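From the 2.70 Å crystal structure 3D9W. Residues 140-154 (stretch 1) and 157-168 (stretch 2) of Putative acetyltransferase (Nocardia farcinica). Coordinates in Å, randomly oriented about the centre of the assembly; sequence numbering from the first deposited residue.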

# COMPACT_ATOMS: atom_id res chain seq x y z
N GLY A 140 -3.41 0.71 0.51
CA GLY A 140 -4.44 0.15 1.35
C GLY A 140 -5.81 0.29 0.74
O GLY A 140 -6.76 -0.31 1.22
N ARG A 141 -5.91 1.08 -0.32
CA ARG A 141 -7.17 1.31 -1.01
C ARG A 141 -6.95 1.19 -2.52
O ARG A 141 -7.43 2.01 -3.30
CB ARG A 141 -7.72 2.69 -0.67
CG ARG A 141 -9.11 3.01 -1.23
CD ARG A 141 -9.55 4.37 -0.73
NE ARG A 141 -10.88 4.78 -1.16
CZ ARG A 141 -11.21 5.11 -2.40
NH1 ARG A 141 -10.31 5.08 -3.37
NH2 ARG A 141 -12.45 5.50 -2.66
N GLY A 142 -6.21 0.17 -2.93
CA GLY A 142 -5.94 -0.01 -4.33
C GLY A 142 -5.08 1.14 -4.81
O GLY A 142 -4.39 1.75 -4.00
N PRO A 143 -5.12 1.47 -6.10
CA PRO A 143 -5.90 0.85 -7.17
C PRO A 143 -5.62 -0.64 -7.34
O PRO A 143 -4.48 -1.07 -7.20
CB PRO A 143 -5.48 1.64 -8.40
CG PRO A 143 -5.23 2.97 -7.85
CD PRO A 143 -4.43 2.66 -6.62
N LEU A 144 -6.66 -1.41 -7.65
CA LEU A 144 -6.50 -2.86 -7.85
C LEU A 144 -6.02 -3.25 -9.25
O LEU A 144 -6.10 -4.41 -9.63
CB LEU A 144 -7.81 -3.59 -7.51
CG LEU A 144 -9.13 -3.03 -8.04
CD1 LEU A 144 -9.15 -3.11 -9.56
CD2 LEU A 144 -10.28 -3.82 -7.43
N ARG A 145 -5.53 -2.27 -10.00
CA ARG A 145 -4.97 -2.45 -11.35
C ARG A 145 -3.98 -1.33 -11.49
O ARG A 145 -4.19 -0.25 -10.95
CB ARG A 145 -6.04 -2.30 -12.44
CG ARG A 145 -7.26 -3.19 -12.28
CD ARG A 145 -7.53 -4.01 -13.52
NE ARG A 145 -6.89 -5.32 -13.47
CZ ARG A 145 -7.53 -6.45 -13.18
NH1 ARG A 145 -8.83 -6.43 -12.91
NH2 ARG A 145 -6.87 -7.61 -13.20
N PRO A 146 -2.88 -1.56 -12.21
CA PRO A 146 -1.90 -0.48 -12.36
C PRO A 146 -2.45 0.62 -13.26
O PRO A 146 -3.29 0.37 -14.12
CB PRO A 146 -0.71 -1.19 -12.98
CG PRO A 146 -1.38 -2.21 -13.86
CD PRO A 146 -2.47 -2.75 -12.97
N TYR A 147 -2.01 1.85 -13.03
CA TYR A 147 -2.44 2.95 -13.87
C TYR A 147 -1.25 3.45 -14.67
O TYR A 147 -0.15 3.61 -14.14
CB TYR A 147 -3.06 4.08 -13.03
CG TYR A 147 -2.19 4.66 -11.95
CD1 TYR A 147 -2.16 4.10 -10.67
CD2 TYR A 147 -1.46 5.83 -12.17
CE1 TYR A 147 -1.43 4.69 -9.65
CE2 TYR A 147 -0.73 6.43 -11.16
CZ TYR A 147 -0.72 5.86 -9.90
OH TYR A 147 -0.01 6.47 -8.89
N GLU A 148 -1.48 3.67 -15.96
CA GLU A 148 -0.43 4.12 -16.86
C GLU A 148 0.16 5.46 -16.44
O GLU A 148 -0.56 6.35 -15.98
CB GLU A 148 -0.99 4.21 -18.28
CG GLU A 148 -0.06 4.85 -19.29
CD GLU A 148 -0.40 4.47 -20.72
OE1 GLU A 148 -1.59 4.56 -21.10
OE2 GLU A 148 0.53 4.08 -21.47
N LEU A 149 1.47 5.61 -16.58
CA LEU A 149 2.13 6.85 -16.19
C LEU A 149 2.02 7.94 -17.26
O LEU A 149 3.03 8.35 -17.81
CB LEU A 149 3.62 6.60 -15.89
CG LEU A 149 4.36 7.53 -14.92
CD1 LEU A 149 5.59 8.08 -15.59
CD2 LEU A 149 3.46 8.66 -14.44
N ARG A 150 0.80 8.40 -17.55
CA ARG A 150 0.60 9.46 -18.53
C ARG A 150 -0.57 10.36 -18.13
O ARG A 150 -1.46 9.95 -17.40
CB ARG A 150 0.31 8.88 -19.92
CG ARG A 150 -1.08 8.29 -20.05
CD ARG A 150 -1.33 7.79 -21.45
NE ARG A 150 -2.61 7.08 -21.55
CZ ARG A 150 -3.80 7.68 -21.57
NH1 ARG A 150 -3.89 9.00 -21.52
NH2 ARG A 150 -4.90 6.94 -21.65
N PRO A 151 -0.59 11.61 -18.61
CA PRO A 151 -1.65 12.56 -18.28
C PRO A 151 -3.04 12.00 -18.55
O PRO A 151 -3.35 11.57 -19.67
CB PRO A 151 -1.33 13.75 -19.19
CG PRO A 151 0.15 13.71 -19.28
CD PRO A 151 0.42 12.24 -19.48
N GLN A 152 -3.89 12.01 -17.52
CA GLN A 152 -5.25 11.51 -17.63
C GLN A 152 -6.14 12.35 -16.72
O GLN A 152 -6.63 11.88 -15.69
CB GLN A 152 -5.33 10.03 -17.23
CG GLN A 152 -4.53 9.09 -18.14
CD GLN A 152 -4.55 7.64 -17.67
OE1 GLN A 152 -5.61 7.00 -17.63
NE2 GLN A 152 -3.38 7.12 -17.32
N PRO A 153 -6.36 13.61 -17.09
CA PRO A 153 -7.20 14.49 -16.27
C PRO A 153 -8.65 14.03 -16.18
O PRO A 153 -9.34 14.30 -15.20
CB PRO A 153 -7.05 15.84 -16.96
CG PRO A 153 -6.87 15.47 -18.39
CD PRO A 153 -5.91 14.30 -18.31
N ASP A 154 -9.10 13.34 -17.21
CA ASP A 154 -10.47 12.86 -17.26
C ASP A 154 -10.71 11.59 -16.45
O ASP A 154 -9.95 10.61 -16.53
CB ASP A 154 -10.90 12.65 -18.71
CG ASP A 154 -10.75 13.90 -19.55
OD1 ASP A 154 -11.24 14.97 -19.11
OD2 ASP A 154 -10.13 13.84 -20.64
N THR A 157 -11.54 4.64 -14.89
CA THR A 157 -11.83 3.66 -13.85
C THR A 157 -10.91 2.45 -13.79
O THR A 157 -10.69 1.78 -14.80
CB THR A 157 -13.27 3.14 -13.96
OG1 THR A 157 -13.48 2.60 -15.27
CG2 THR A 157 -14.25 4.25 -13.71
N LEU A 158 -10.39 2.17 -12.60
CA LEU A 158 -9.54 1.01 -12.35
C LEU A 158 -10.49 0.15 -11.54
O LEU A 158 -10.71 0.39 -10.35
CB LEU A 158 -8.31 1.41 -11.53
CG LEU A 158 -7.36 2.33 -12.29
CD1 LEU A 158 -6.23 2.75 -11.38
CD2 LEU A 158 -6.81 1.64 -13.54
N GLY A 159 -11.08 -0.85 -12.19
CA GLY A 159 -12.07 -1.65 -11.51
C GLY A 159 -13.27 -0.71 -11.52
O GLY A 159 -13.57 -0.10 -12.55
N ASP A 160 -13.95 -0.56 -10.38
CA ASP A 160 -15.10 0.33 -10.31
C ASP A 160 -14.80 1.60 -9.54
O ASP A 160 -15.71 2.36 -9.20
CB ASP A 160 -16.29 -0.35 -9.64
CG ASP A 160 -16.92 -1.38 -10.52
OD1 ASP A 160 -17.07 -1.11 -11.73
OD2 ASP A 160 -17.26 -2.46 -10.00
N TRP A 161 -13.51 1.82 -9.27
CA TRP A 161 -13.09 3.00 -8.54
C TRP A 161 -12.66 4.05 -9.55
O TRP A 161 -11.96 3.74 -10.51
CB TRP A 161 -11.95 2.62 -7.60
CG TRP A 161 -12.32 1.44 -6.74
CD1 TRP A 161 -12.33 0.12 -7.11
CD2 TRP A 161 -12.85 1.48 -5.41
NE1 TRP A 161 -12.83 -0.66 -6.09
CE2 TRP A 161 -13.16 0.15 -5.04
CE3 TRP A 161 -13.10 2.51 -4.49
CZ2 TRP A 161 -13.71 -0.17 -3.79
CZ3 TRP A 161 -13.64 2.19 -3.26
CH2 TRP A 161 -13.94 0.86 -2.92
N ARG A 162 -13.09 5.29 -9.34
CA ARG A 162 -12.80 6.39 -10.26
C ARG A 162 -11.57 7.21 -9.87
O ARG A 162 -11.40 7.57 -8.70
CB ARG A 162 -14.03 7.29 -10.34
CG ARG A 162 -15.31 6.54 -10.66
CD ARG A 162 -16.53 7.16 -9.97
NE ARG A 162 -16.75 8.55 -10.37
CZ ARG A 162 -17.62 9.37 -9.79
NH1 ARG A 162 -18.36 8.93 -8.78
NH2 ARG A 162 -17.77 10.62 -10.22
N PHE A 163 -10.74 7.52 -10.86
CA PHE A 163 -9.51 8.28 -10.67
C PHE A 163 -9.26 9.32 -11.77
O PHE A 163 -10.02 9.44 -12.74
CB PHE A 163 -8.29 7.35 -10.65
CG PHE A 163 -8.33 6.32 -9.57
CD1 PHE A 163 -7.89 6.61 -8.29
CD2 PHE A 163 -8.80 5.04 -9.83
CE1 PHE A 163 -7.92 5.64 -7.28
CE2 PHE A 163 -8.83 4.06 -8.84
CZ PHE A 163 -8.39 4.37 -7.56
N ARG A 164 -8.15 10.05 -11.59
CA ARG A 164 -7.68 11.09 -12.49
C ARG A 164 -6.18 11.25 -12.25
O ARG A 164 -5.77 11.53 -11.13
CB ARG A 164 -8.34 12.44 -12.20
CG ARG A 164 -9.76 12.61 -12.68
CD ARG A 164 -10.34 13.94 -12.16
NE ARG A 164 -11.76 14.06 -12.48
CZ ARG A 164 -12.57 15.01 -11.99
NH1 ARG A 164 -12.09 15.92 -11.15
NH2 ARG A 164 -13.86 15.03 -12.36
N LEU A 165 -5.38 11.06 -13.29
CA LEU A 165 -3.94 11.23 -13.15
C LEU A 165 -3.65 12.60 -13.74
O LEU A 165 -4.05 12.91 -14.87
CB LEU A 165 -3.18 10.15 -13.93
CG LEU A 165 -1.89 9.66 -13.26
CD1 LEU A 165 -0.95 9.12 -14.33
CD2 LEU A 165 -1.20 10.77 -12.50
N GLU A 166 -2.94 13.42 -12.98
CA GLU A 166 -2.62 14.76 -13.42
C GLU A 166 -1.12 15.01 -13.42
O GLU A 166 -0.42 14.56 -12.52
CB GLU A 166 -3.32 15.72 -12.47
CG GLU A 166 -3.21 17.17 -12.79
CD GLU A 166 -4.42 17.91 -12.24
OE1 GLU A 166 -5.53 17.65 -12.75
OE2 GLU A 166 -4.25 18.73 -11.30
N ARG A 167 -0.63 15.70 -14.45
CA ARG A 167 0.79 16.02 -14.54
C ARG A 167 1.00 17.52 -14.39
O ARG A 167 0.60 18.30 -15.25
CB ARG A 167 1.41 15.56 -15.87
CG ARG A 167 2.93 15.32 -15.74
CD ARG A 167 3.79 16.16 -16.68
NE ARG A 167 3.78 15.65 -18.05
CZ ARG A 167 3.09 16.21 -19.05
NH1 ARG A 167 2.35 17.29 -18.82
NH2 ARG A 167 3.12 15.67 -20.26
N ARG A 168 1.62 17.92 -13.29
CA ARG A 168 1.88 19.32 -13.04
C ARG A 168 3.38 19.57 -13.08
O ARG A 168 4.17 18.67 -13.40
CB ARG A 168 1.35 19.72 -11.66
CG ARG A 168 -0.15 19.67 -11.51
CD ARG A 168 -0.56 20.19 -10.12
NE ARG A 168 -1.97 19.92 -9.85
CZ ARG A 168 -2.57 20.10 -8.67
NH1 ARG A 168 -1.89 20.58 -7.63
NH2 ARG A 168 -3.87 19.79 -8.53
O HOH W 1 -11.17 5.90 -6.21
O HOH W 2 -9.27 0.34 -8.23

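Direct polar pairing between the stretches is confined to one antiparallel bridge, where Gln-152 N donates to Leu-165 O at 2.8 Å and Leu-165 N returns the bond to Gln-152 O, also at 2.8 Å. Pro-151 and Pro-153 flank this glutamine and have no amide hydrogen to offer, so the ladder gains no donor from either neighbour.

Elsewhere water does the polar work. Water 2 accepts from Leu-144 N (3.2 Å) and donates to Leu-158 O (2.6 Å), joining the main chains of the two stretches without a direct bond. Water 1 accepts from Arg-141 NH1 (3.1 Å) and donates to Arg-162 O (3.0 Å). The buried Arg-141 reaches it through an extended t, t, t chain that also lays one guanidinium face over the edge of Trp-161, with NH2 3.6 Å from CE3; Arg-141 NH2 and Trp-161 NE1 find hydrogen bonds elsewhere in the structure.

Most of what remains is apolar packing. Leu-158 CD1 meets Pro-143 CB at 3.3 Å and Tyr-147 CB at 3.8 Å, while Pro-143 CG touches Phe-163 CZ at 3.5 Å. Leu-165, the most covered residue, sets CD1 4.0 Å from Tyr-147 CD2, at the ring edge. Gly-159 suits its turn: its phi is positive, and a CB would clash with Leu-144 CD1.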